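PDB 4CKM: SAS-6 from Leishmania major, which probably builds the hub of the centriolar and basal-body cartwheel by self-association, its N-terminal globular domain being the part in this chain. Local coordinates for residues A[48-51]-A[55-58]; A[100-105]-A[111-116]; A[141-144]-A[149-152]; A[157-162]-A[166-171]. All coordinates share one frame; numbering follows the deposited sequence.

Interaction 1: A[48-51]-A[55-58]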
loop_
_atom_site.group_PDB
_atom_site.type_symbol
_atom_site.label_atom_id
_atom_site.label_comp_id
_atom_site.label_asym_id
_atom_site.label_seq_id
_atom_site.Cartn_x
_atom_site.Cartn_y
_atom_site.Cartn_z
ATOM N N SER A 48 8.753 -8.134 -12.715
ATOM C CA SER A 48 9.694 -8.722 -11.755
ATOM C C SER A 48 9.001 -9.873 -11.026
ATOM O O SER A 48 8.048 -9.656 -10.279
ATOM C CB SER A 48 10.216 -7.681 -10.756
ATOM O OG SER A 48 11.052 -8.305 -9.791
ATOM N N THR A 49 9.461 -11.091 -11.285
ATOM C CA THR A 49 8.926 -12.302 -10.667
ATOM C C THR A 49 9.884 -12.884 -9.641
ATOM O O THR A 49 11.103 -12.902 -9.852
ATOM C CB THR A 49 8.720 -13.417 -11.702
ATOM O OG1 THR A 49 9.954 -13.652 -12.389
ATOM C CG2 THR A 49 7.700 -13.021 -12.709
ATOM N N LYS A 50 9.336 -13.393 -8.552
ATOM C CA LYS A 50 10.139 -14.124 -7.591
ATOM C C LYS A 50 9.317 -15.080 -6.754
ATOM O O LYS A 50 8.135 -14.822 -6.499
ATOM C CB LYS A 50 10.920 -13.166 -6.701
ATOM C CG LYS A 50 10.122 -12.460 -5.650
ATOM C CD LYS A 50 11.018 -11.530 -4.863
ATOM C CE LYS A 50 10.210 -10.720 -3.864
ATOM N NZ LYS A 50 10.596 -9.283 -3.860
ATOM N N MET A 51 9.922 -16.222 -6.412
ATOM C CA MET A 51 9.414 -17.065 -5.329
ATOM C C MET A 51 10.373 -16.932 -4.167
ATOM O O MET A 51 11.479 -17.475 -4.205
ATOM C CB MET A 51 9.287 -18.541 -5.696
ATOM C CG MET A 51 8.681 -19.322 -4.509
ATOM S SD MET A 51 8.623 -21.130 -4.539
ATOM C CE MET A 51 10.316 -21.619 -4.899
ATOM N N GLU A 55 15.906 -14.678 -5.417
ATOM C CA GLU A 55 15.964 -13.292 -5.851
ATOM C C GLU A 55 15.183 -13.182 -7.161
ATOM O O GLU A 55 14.934 -14.186 -7.813
ATOM C CB GLU A 55 17.415 -12.811 -5.982
ATOM C CG GLU A 55 18.188 -12.879 -4.665
ATOM C CD GLU A 55 19.535 -12.154 -4.684
ATOM O OE1 GLU A 55 19.991 -11.660 -5.751
ATOM O OE2 GLU A 55 20.153 -12.083 -3.609
ATOM N N PRO A 56 14.739 -11.971 -7.514
ATOM C CA PRO A 56 13.824 -11.840 -8.642
ATOM C C PRO A 56 14.506 -11.814 -9.984
ATOM O O PRO A 56 15.697 -11.507 -10.058
ATOM C CB PRO A 56 13.163 -10.485 -8.396
ATOM C CG PRO A 56 14.137 -9.710 -7.600
ATOM C CD PRO A 56 14.930 -10.699 -6.798
ATOM N N GLN A 57 13.737 -12.098 -11.031
ATOM C CA GLN A 57 14.134 -11.766 -12.398
ATOM C C GLN A 57 13.035 -10.949 -13.047
ATOM O O GLN A 57 11.863 -11.086 -12.704
ATOM C CB GLN A 57 14.378 -13.016 -13.229
ATOM C CG GLN A 57 13.125 -13.837 -13.407
ATOM C CD GLN A 57 13.249 -14.933 -14.443
ATOM O OE1 GLN A 57 13.620 -14.707 -15.591
ATOM N NE2 GLN A 57 12.885 -16.130 -14.042
ATOM N N VAL A 58 13.419 -10.120 -14.011
ATOM C CA VAL A 58 12.471 -9.342 -14.779
ATOM C C VAL A 58 12.331 -9.995 -16.138
ATOM O O VAL A 58 13.319 -10.244 -16.819
ATOM C CB VAL A 58 12.932 -7.879 -14.903
ATOM C CG1 VAL A 58 12.151 -7.147 -15.972
ATOM C CG2 VAL A 58 12.782 -7.164 -13.558
#
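Ser-48 lays its hydroxyl alongside the ring of Pro-56, OG lying 3.3 Å from Pro-56 CB. OG is anti to the backbone N (chi1 176°), which carries it along the strand to the proline, while CB of the same serine meets Val-58 CG2 at 3.8 Å. Ser-48 and Val-58 form a non-hydrogen-bonded antiparallel pair next to the turn that joins strands 39-50 and 57-70 into a hairpin. Thr-49 and Gln-57 are the hydrogen-bonded pair: Thr-49 N reaches Gln-57 O at 2.8 Å, and Gln-57 N reaches Thr-49 O at 3.0 Å. On the face bearing these two side chains, Thr-49 OG1 touches Gln-57 CG at 3.3 Å and is also hydrogen-bonded to Arg-59 NH1. Just beyond the regular pairing, Lys-50 CB packs on Pro-56 CA (3.7 Å) before its chain leads the amine away. The other edge of strand 39-50 bonds through its backbone to Phe-140 and Leu-142. Each of the two carbonyls carrying the pairing also receives a CA-H contact, from Ser-48 at Gln-57 O and from Pro-56 at Thr-49 O. Two backbone bonds therefore carry the pairing, with a few carbon contacts around them, and the hydroxyl of Thr-49 has its hydrogen-bond partner in Arg-59.

Interaction 2: A[100-105]-A[111-116]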
loop_
_atom_site.group_PDB
_atom_site.type_symbol
_atom_site.label_atom_id
_atom_site.label_comp_id
_atom_site.label_asym_id
_atom_site.label_seq_id
_atom_site.Cartn_x
_atom_site.Cartn_y
_atom_site.Cartn_z
ATOM N N ASP A 100 -20.723 -10.347 -7.503
ATOM C CA ASP A 100 -21.179 -10.723 -6.157
ATOM C C ASP A 100 -20.239 -10.367 -5.047
ATOM O O ASP A 100 -20.684 -10.030 -3.970
ATOM C CB ASP A 100 -21.340 -12.245 -6.061
ATOM C CG ASP A 100 -22.519 -12.734 -6.799
ATOM O OD1 ASP A 100 -23.271 -11.881 -7.328
ATOM O OD2 ASP A 100 -22.687 -13.973 -6.865
ATOM N N ASP A 101 -18.946 -10.537 -5.283
ATOM C CA ASP A 101 -17.957 -10.246 -4.272
ATOM C C ASP A 101 -17.351 -8.851 -4.399
ATOM O O ASP A 101 -16.431 -8.518 -3.668
ATOM C CB ASP A 101 -16.864 -11.281 -4.372
ATOM C CG ASP A 101 -17.400 -12.670 -4.249
ATOM O OD1 ASP A 101 -18.011 -12.942 -3.208
ATOM O OD2 ASP A 101 -17.237 -13.482 -5.188
ATOM N N TYR A 102 -17.839 -8.032 -5.323
ATOM C CA TYR A 102 -17.119 -6.806 -5.627
ATOM C C TYR A 102 -17.139 -5.820 -4.472
ATOM O O TYR A 102 -16.120 -5.211 -4.159
ATOM C CB TYR A 102 -17.626 -6.116 -6.881
ATOM C CG TYR A 102 -16.773 -4.899 -7.230
ATOM C CD1 TYR A 102 -15.432 -5.050 -7.575
ATOM C CD2 TYR A 102 -17.299 -3.601 -7.189
ATOM C CE1 TYR A 102 -14.647 -3.955 -7.911
ATOM C CE2 TYR A 102 -16.520 -2.507 -7.509
ATOM C CZ TYR A 102 -15.183 -2.695 -7.869
ATOM O OH TYR A 102 -14.386 -1.629 -8.181
ATOM N N ASN A 103 -18.283 -5.682 -3.822
ATOM C CA ASN A 103 -18.399 -4.736 -2.732
ATOM C C ASN A 103 -17.413 -4.952 -1.626
ATOM O O ASN A 103 -16.810 -3.995 -1.136
ATOM C CB ASN A 103 -19.819 -4.701 -2.200
ATOM C CG ASN A 103 -20.755 -4.033 -3.175
ATOM O OD1 ASN A 103 -20.335 -3.205 -3.994
ATOM N ND2 ASN A 103 -22.019 -4.384 -3.107
ATOM N N ALA A 104 -17.234 -6.196 -1.228
ATOM C CA ALA A 104 -16.193 -6.503 -0.248
ATOM C C ALA A 104 -14.798 -6.154 -0.767
ATOM O O ALA A 104 -13.949 -5.677 -0.030
ATOM C CB ALA A 104 -16.246 -7.974 0.114
ATOM N N PHE A 105 -14.582 -6.430 -2.046
ATOM C CA PHE A 105 -13.269 -6.324 -2.686
ATOM C C PHE A 105 -12.956 -4.826 -2.789
ATOM O O PHE A 105 -11.867 -4.375 -2.459
ATOM C CB PHE A 105 -13.362 -7.045 -4.051
ATOM C CG PHE A 105 -12.185 -6.855 -4.974
ATOM C CD1 PHE A 105 -11.101 -7.722 -4.933
ATOM C CD2 PHE A 105 -12.212 -5.873 -5.965
ATOM C CE1 PHE A 105 -10.031 -7.572 -5.815
ATOM C CE2 PHE A 105 -11.149 -5.716 -6.853
ATOM C CZ PHE A 105 -10.061 -6.576 -6.779
ATOM N N LEU A 111 -11.271 1.009 -3.419
ATOM C CA LEU A 111 -11.522 1.415 -4.793
ATOM C C LEU A 111 -12.677 2.415 -4.874
ATOM O O LEU A 111 -13.632 2.331 -4.106
ATOM C CB LEU A 111 -11.862 0.186 -5.612
ATOM C CG LEU A 111 -10.662 -0.748 -5.839
ATOM C CD1 LEU A 111 -11.178 -2.118 -6.241
ATOM C CD2 LEU A 111 -9.745 -0.169 -6.916
ATOM N N LEU A 112 -12.578 3.355 -5.802
ATOM C CA LEU A 112 -13.620 4.338 -6.024
ATOM C C LEU A 112 -14.493 3.972 -7.211
ATOM O O LEU A 112 -15.630 4.408 -7.290
ATOM C CB LEU A 112 -13.013 5.719 -6.233
ATOM C CG LEU A 112 -12.299 6.290 -5.000
ATOM C CD1 LEU A 112 -11.765 7.666 -5.326
ATOM C CD2 LEU A 112 -13.208 6.385 -3.781
ATOM N N VAL A 113 -13.984 3.146 -8.106
ATOM C CA VAL A 113 -14.722 2.751 -9.289
ATOM C C VAL A 113 -15.675 1.585 -9.025
ATOM O O VAL A 113 -15.474 0.805 -8.092
ATOM C CB VAL A 113 -13.767 2.348 -10.425
ATOM C CG1 VAL A 113 -13.008 3.568 -10.902
ATOM C CG2 VAL A 113 -12.806 1.250 -9.993
ATOM N N ASP A 114 -16.698 1.470 -9.866
ATOM C CA ASP A 114 -17.670 0.394 -9.746
ATOM C C ASP A 114 -17.196 -0.804 -10.564
ATOM O O ASP A 114 -16.104 -0.779 -11.146
ATOM C CB ASP A 114 -19.053 0.868 -10.195
ATOM C CG ASP A 114 -19.091 1.261 -11.643
ATOM O OD1 ASP A 114 -18.175 0.922 -12.408
ATOM O OD2 ASP A 114 -20.048 1.946 -12.025
ATOM N N PHE A 115 -18.013 -1.853 -10.614
ATOM C CA PHE A 115 -17.576 -3.098 -11.223
ATOM C C PHE A 115 -17.296 -2.983 -12.714
ATOM O O PHE A 115 -16.392 -3.635 -13.221
ATOM C CB PHE A 115 -18.601 -4.176 -10.981
ATOM C CG PHE A 115 -18.127 -5.541 -11.341
ATOM C CD1 PHE A 115 -17.202 -6.184 -10.552
ATOM C CD2 PHE A 115 -18.599 -6.172 -12.453
ATOM C CE1 PHE A 115 -16.760 -7.446 -10.863
ATOM C CE2 PHE A 115 -18.156 -7.435 -12.766
ATOM C CZ PHE A 115 -17.249 -8.072 -11.971
ATOM N N HIS A 116 -18.061 -2.164 -13.409
ATOM C CA HIS A 116 -17.803 -1.891 -14.823
ATOM C C HIS A 116 -16.476 -1.132 -15.010
ATOM O O HIS A 116 -15.693 -1.426 -15.934
ATOM C CB HIS A 116 -18.960 -1.071 -15.419
ATOM C CG HIS A 116 -18.758 -0.684 -16.857
ATOM N ND1 HIS A 116 -19.088 -1.517 -17.912
ATOM C CD2 HIS A 116 -18.247 0.441 -17.417
ATOM C CE1 HIS A 116 -18.785 -0.925 -19.055
ATOM N NE2 HIS A 116 -18.279 0.266 -18.783
#
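The loop 111-116 runs back past the start of helix 102-109, bringing the CA of Phe-115 to 6.7 Å from the CA of Tyr-102. This is the connection between helices 102-109 and 117-130 in the SAS-6 N-terminal head domain, and Tyr-102 is the side chain that ties it down. With CG opposite the backbone N (chi1 -175°), the phenol extends from the helix into the loop, where OH donates to Val-113 O at 2.7 Å. The hydroxyl sits well above the carbonyl plane, although the oxygen itself lies at the edge of the tyrosine ring. One face of that ring is covered by Phe-115: its CA makes a CH-pi contact 4.1 Å from the centroid, and its aromatic edge is turned to the same ring in an offset edge-to-face pair, planes 73° apart. Behind Phe-115 lies strand 76-85, whereas Leu-111, Leu-112 and Val-113 reach the second subunit, the latter two meeting Thr-161 and Phe-163 of that chain. At the far end of the loop Asp-114 OD1 accepts a bond from Gly-117 N, capping the helix that follows. Leu-111 fills the other end, one methyl, CD1, lying 3.6 Å from Phe-105 CE2.

Interaction 3: A[141-144]-A[149-152]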
loop_
_atom_site.group_PDB
_atom_site.type_symbol
_atom_site.label_atom_id
_atom_site.label_comp_id
_atom_site.label_asym_id
_atom_site.label_seq_id
_atom_site.Cartn_x
_atom_site.Cartn_y
_atom_site.Cartn_z
ATOM N N VAL A 141 4.820 -11.943 -7.018
ATOM C CA VAL A 141 5.469 -12.732 -5.983
ATOM C C VAL A 141 4.694 -14.001 -5.711
ATOM O O VAL A 141 3.547 -13.952 -5.300
ATOM C CB VAL A 141 5.522 -11.950 -4.678
ATOM C CG1 VAL A 141 6.259 -12.759 -3.623
ATOM C CG2 VAL A 141 6.180 -10.579 -4.901
ATOM N N LEU A 142 5.326 -15.130 -5.961
ATOM C CA LEU A 142 4.737 -16.427 -5.714
ATOM C C LEU A 142 4.869 -16.808 -4.234
ATOM O O LEU A 142 5.773 -16.346 -3.552
ATOM C CB LEU A 142 5.429 -17.478 -6.567
ATOM C CG LEU A 142 5.523 -17.277 -8.089
ATOM C CD1 LEU A 142 6.390 -18.358 -8.698
ATOM C CD2 LEU A 142 4.173 -17.342 -8.748
ATOM N N ASN A 143 3.955 -17.644 -3.743
ATOM C CA ASN A 143 4.076 -18.200 -2.390
ATOM C C ASN A 143 5.010 -19.422 -2.358
ATOM O O ASN A 143 5.515 -19.823 -3.391
ATOM C CB ASN A 143 2.675 -18.528 -1.825
ATOM C CG ASN A 143 2.032 -19.768 -2.447
ATOM O OD1 ASN A 143 2.224 -20.118 -3.619
ATOM N ND2 ASN A 143 1.214 -20.419 -1.653
ATOM N N SER A 144 5.255 -19.996 -1.180
ATOM C CA SER A 144 6.016 -21.282 -1.022
ATOM C C SER A 144 7.453 -21.042 -0.569
ATOM O O SER A 144 7.724 -20.097 0.178
ATOM C CB SER A 144 6.002 -22.143 -2.310
ATOM O OG SER A 144 6.627 -23.402 -2.136
ATOM N N ASP A 149 5.866 -25.498 -7.058
ATOM C CA ASP A 149 4.742 -25.978 -6.232
ATOM C C ASP A 149 3.991 -24.779 -5.646
ATOM O O ASP A 149 3.499 -24.845 -4.521
ATOM C CB ASP A 149 5.191 -26.885 -5.060
ATOM C CG ASP A 149 6.690 -27.128 -5.015
ATOM O OD1 ASP A 149 7.481 -26.153 -4.949
ATOM O OD2 ASP A 149 7.072 -28.311 -5.006
ATOM N N SER A 150 3.933 -23.673 -6.384
ATOM C CA SER A 150 3.225 -22.484 -5.920
ATOM C C SER A 150 1.818 -22.555 -6.439
ATOM O O SER A 150 1.627 -22.781 -7.620
ATOM C CB SER A 150 3.888 -21.217 -6.444
ATOM O OG SER A 150 4.978 -20.854 -5.618
ATOM N N ASN A 151 0.832 -22.368 -5.575
ATOM C CA ASN A 151 -0.557 -22.358 -6.031
ATOM C C ASN A 151 -1.102 -20.945 -6.283
ATOM O O ASN A 151 -2.227 -20.785 -6.754
ATOM C CB ASN A 151 -1.440 -23.105 -5.033
ATOM C CG ASN A 151 -1.517 -22.419 -3.690
ATOM O OD1 ASN A 151 -1.447 -21.201 -3.586
ATOM N ND2 ASN A 151 -1.675 -23.206 -2.648
ATOM N N ARG A 152 -0.323 -19.917 -5.959
ATOM C CA ARG A 152 -0.797 -18.552 -6.108
ATOM C C ARG A 152 0.352 -17.567 -6.194
ATOM O O ARG A 152 1.465 -17.857 -5.752
ATOM C CB ARG A 152 -1.665 -18.163 -4.911
ATOM C CG ARG A 152 -0.888 -18.082 -3.600
ATOM C CD ARG A 152 -1.722 -17.614 -2.420
ATOM N NE ARG A 152 -3.025 -18.253 -2.392
ATOM C CZ ARG A 152 -4.107 -17.758 -1.779
ATOM N NH1 ARG A 152 -4.070 -16.594 -1.120
ATOM N NH2 ARG A 152 -5.248 -18.442 -1.826
#
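Asn-143 lies across Arg-152 and Asn-151, and its side chain can be followed outward through them. CB is 4.0 Å from Arg-152 CG, and CG of the amide comes closer to the same methylene, at 3.6 Å. With CG set between the backbone N and the carbonyl carbon (chi1 74°), the amide is brought over the opposing chain. There OD1 faces two backbone N-H groups, Asn-151 N at 3.3 Å and Arg-152 N at 3.5 Å, both weak bonds. Arg-152 O, also an acceptor, lies close by, a contact that no hydrogen bond repays and that is probably mildly unfavourable. The other tip atom, ND2, makes a third weak bond to Asn-151 OD1 at 3.4 Å, the two amide planes being 34° apart.

The backbone of Asn-143 is bonded as well. Its N donates to Arg-152 O at 3.2 Å in a nearly straight bond, and its O receives the hydroxyl of Ser-150, whose OG is modelled at 2.5 Å, unusually short and so doubtful in its exact length. That OG also touches Leu-142 CB at 3.5 Å, while Met-51 packs on Ser-150 from the neighbouring hairpin. Ser-150 O in turn accepts a bond from Arg-175 NE. The arrangement is the loop end of a beta hairpin of antiparallel strands 136-142 and 152-160, where the Asn-143 side chain bridges the two chains through weak bonds as they part.

Interaction 4: A[157-162]-A[166-171]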
loop_
_atom_site.group_PDB
_atom_site.type_symbol
_atom_site.label_atom_id
_atom_site.label_comp_id
_atom_site.label_asym_id
_atom_site.label_seq_id
_atom_site.Cartn_x
_atom_site.Cartn_y
_atom_site.Cartn_z
ATOM N N VAL A 157 1.064 -3.540 -8.647
ATOM C CA VAL A 157 1.342 -2.399 -9.495
ATOM C C VAL A 157 2.001 -1.364 -8.615
ATOM O O VAL A 157 1.398 -0.897 -7.650
ATOM C CB VAL A 157 0.063 -1.801 -10.105
ATOM C CG1 VAL A 157 0.395 -0.584 -10.942
ATOM C CG2 VAL A 157 -0.660 -2.823 -10.969
ATOM N N LEU A 158 3.243 -1.026 -8.954
ATOM C CA LEU A 158 4.114 -0.213 -8.114
ATOM C C LEU A 158 4.505 1.080 -8.802
ATOM O O LEU A 158 4.636 1.145 -10.027
ATOM C CB LEU A 158 5.393 -0.995 -7.793
ATOM C CG LEU A 158 5.148 -2.364 -7.155
ATOM C CD1 LEU A 158 6.468 -3.112 -6.998
ATOM C CD2 LEU A 158 4.413 -2.204 -5.813
ATOM N N GLU A 159 4.685 2.112 -7.998
ATOM C CA GLU A 159 5.187 3.398 -8.467
ATOM C C GLU A 159 6.333 3.776 -7.567
ATOM O O GLU A 159 6.183 3.783 -6.349
ATOM C CB GLU A 159 4.112 4.471 -8.342
ATOM C CG GLU A 159 4.586 5.868 -8.727
ATOM C CD GLU A 159 3.623 6.982 -8.327
ATOM O OE1 GLU A 159 2.636 6.728 -7.608
ATOM O OE2 GLU A 159 3.863 8.136 -8.721
ATOM N N THR A 160 7.473 4.085 -8.149
ATOM C CA THR A 160 8.608 4.528 -7.366
ATOM C C THR A 160 8.634 6.048 -7.366
ATOM O O THR A 160 8.700 6.650 -8.403
ATOM C CB THR A 160 9.919 3.916 -7.887
ATOM O OG1 THR A 160 9.943 2.512 -7.558
ATOM C CG2 THR A 160 11.111 4.547 -7.196
ATOM N N THR A 161 8.515 6.657 -6.194
ATOM C CA THR A 161 8.596 8.101 -6.057
ATOM C C THR A 161 10.023 8.419 -5.669
ATOM O O THR A 161 10.865 7.521 -5.640
ATOM C CB THR A 161 7.636 8.609 -4.977
ATOM O OG1 THR A 161 8.029 8.097 -3.703
ATOM C CG2 THR A 161 6.198 8.156 -5.278
ATOM N N ASP A 162 10.294 9.686 -5.364
ATOM C CA ASP A 162 11.616 10.087 -4.899
ATOM C C ASP A 162 11.879 9.516 -3.512
ATOM O O ASP A 162 13.005 9.487 -3.062
ATOM C CB ASP A 162 11.726 11.621 -4.820
ATOM C CG ASP A 162 11.889 12.287 -6.188
ATOM O OD1 ASP A 162 12.489 11.679 -7.106
ATOM O OD2 ASP A 162 11.426 13.437 -6.339
ATOM N N VAL A 166 5.638 2.840 -3.937
ATOM C CA VAL A 166 4.262 2.903 -3.451
ATOM C C VAL A 166 3.444 1.871 -4.190
ATOM O O VAL A 166 3.418 1.859 -5.426
ATOM C CB VAL A 166 3.657 4.283 -3.764
ATOM C CG1 VAL A 166 2.203 4.331 -3.363
ATOM C CG2 VAL A 166 4.428 5.366 -3.045
ATOM N N GLU A 167 2.755 1.025 -3.447
ATOM C CA GLU A 167 1.882 0.054 -4.049
ATOM C C GLU A 167 0.516 0.691 -4.357
ATOM O O GLU A 167 -0.116 1.251 -3.477
ATOM C CB GLU A 167 1.725 -1.114 -3.109
ATOM C CG GLU A 167 0.829 -2.183 -3.662
ATOM C CD GLU A 167 0.490 -3.194 -2.612
ATOM O OE1 GLU A 167 1.384 -3.985 -2.246
ATOM O OE2 GLU A 167 -0.673 -3.175 -2.155
ATOM N N HIS A 168 0.103 0.638 -5.622
ATOM C CA HIS A 168 -1.198 1.122 -6.047
ATOM C C HIS A 168 -2.245 0.061 -5.864
ATOM O O HIS A 168 -3.299 0.353 -5.355
ATOM C CB HIS A 168 -1.180 1.611 -7.502
ATOM C CG HIS A 168 -0.647 2.996 -7.631
ATOM N ND1 HIS A 168 -1.449 4.077 -7.902
ATOM C CD2 HIS A 168 0.599 3.489 -7.427
ATOM C CE1 HIS A 168 -0.719 5.177 -7.895
ATOM N NE2 HIS A 168 0.528 4.849 -7.606
ATOM N N ILE A 169 -1.958 -1.175 -6.254
ATOM C CA ILE A 169 -2.919 -2.260 -6.039
ATOM C C ILE A 169 -2.191 -3.580 -6.022
ATOM O O ILE A 169 -1.099 -3.694 -6.576
ATOM C CB ILE A 169 -4.033 -2.214 -7.102
ATOM C CG1 ILE A 169 -5.175 -3.185 -6.777
ATOM C CG2 ILE A 169 -3.501 -2.477 -8.502
ATOM C CD1 ILE A 169 -6.332 -3.017 -7.745
ATOM N N SER A 170 -2.754 -4.533 -5.287
ATOM C CA SER A 170 -2.310 -5.930 -5.250
ATOM C C SER A 170 -3.492 -6.806 -5.572
ATOM O O SER A 170 -4.600 -6.499 -5.131
ATOM C CB SER A 170 -1.877 -6.338 -3.861
ATOM O OG SER A 170 -1.064 -5.361 -3.315
ATOM N N LEU A 171 -3.246 -7.895 -6.288
ATOM C CA LEU A 171 -4.267 -8.843 -6.670
ATOM C C LEU A 171 -3.673 -10.211 -6.509
ATOM O O LEU A 171 -2.501 -10.433 -6.872
ATOM C CB LEU A 171 -4.645 -8.682 -8.130
ATOM C CG LEU A 171 -5.193 -7.324 -8.527
ATOM C CD1 LEU A 171 -5.355 -7.274 -10.038
ATOM C CD2 LEU A 171 -6.521 -7.035 -7.832
#
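Val-157 and Ile-169 pack methyl to methyl in a beta hairpin of strands 152-160 and 165-175, interrupted by a beta bulge between the Val-157 and Leu-158 pairings. This is the tight part: Val-157 CG2 meets Ile-169 CG2 at 3.8 Å, and helix 117-130 adds Met-125 against both residues. Backbone bonds hold the strands on each side of the bulge. Val-157 N binds Ile-169 O, Val-157 O takes His-168 N at 2.9 Å, and Glu-159 and Val-166 are joined in both directions.

On the opposite face the looser partner is Glu-167. Leu-158 is buried and lies on Ser-139 of strand 136-142, but its side chain touches this partner strand only through CD2, on CA and CB of Glu-167, whose partly exposed chain runs off to a salt bridge with Arg-156. Toward the turn the packing also thins, Thr-161 CG2 reaching Val-166 CG2 at 4.0 Å. At Val-166 and His-168 the second subunit covers the hairpin: Val-166 packs on Val-166 of that chain, and His-168 O accepts a bond from its Lys-164 NZ.

His-168, the extra residue of the bulge, is hydrogen-bonded to Glu-159. The extended Glu-159 chain, trans about CA-CB (chi1 176°), carries OE1 out to the ring. His-168 NE2 donates within its ring plane to Glu-159 OE1 at 2.8 Å, meeting the oxygen on its anti side but 31° out of the carboxylate plane, with carboxylate and imidazole planes 45° apart.

Along the chain the four contacts follow in series, each closing before the next opens, all within the SAS-6 N-terminal domain. Interactions 1, 3 and 4 belong to one mixed sheet. Interactions 1 and 3, with centres 12 Å apart, lie on the same side of the chain's centre and touch through neighbouring strands 39-50 and 136-142. Interaction 2 lies on the opposite side from interaction 1, their centres 30 Å apart, and reaches interaction 4 where Phe-105 packs on Leu-171. Interactions 2 and 4 both touch the second subunit, a pairing consistent with a protein that works by self-association, whereas 1 and 3 meet no other chain of the assembly.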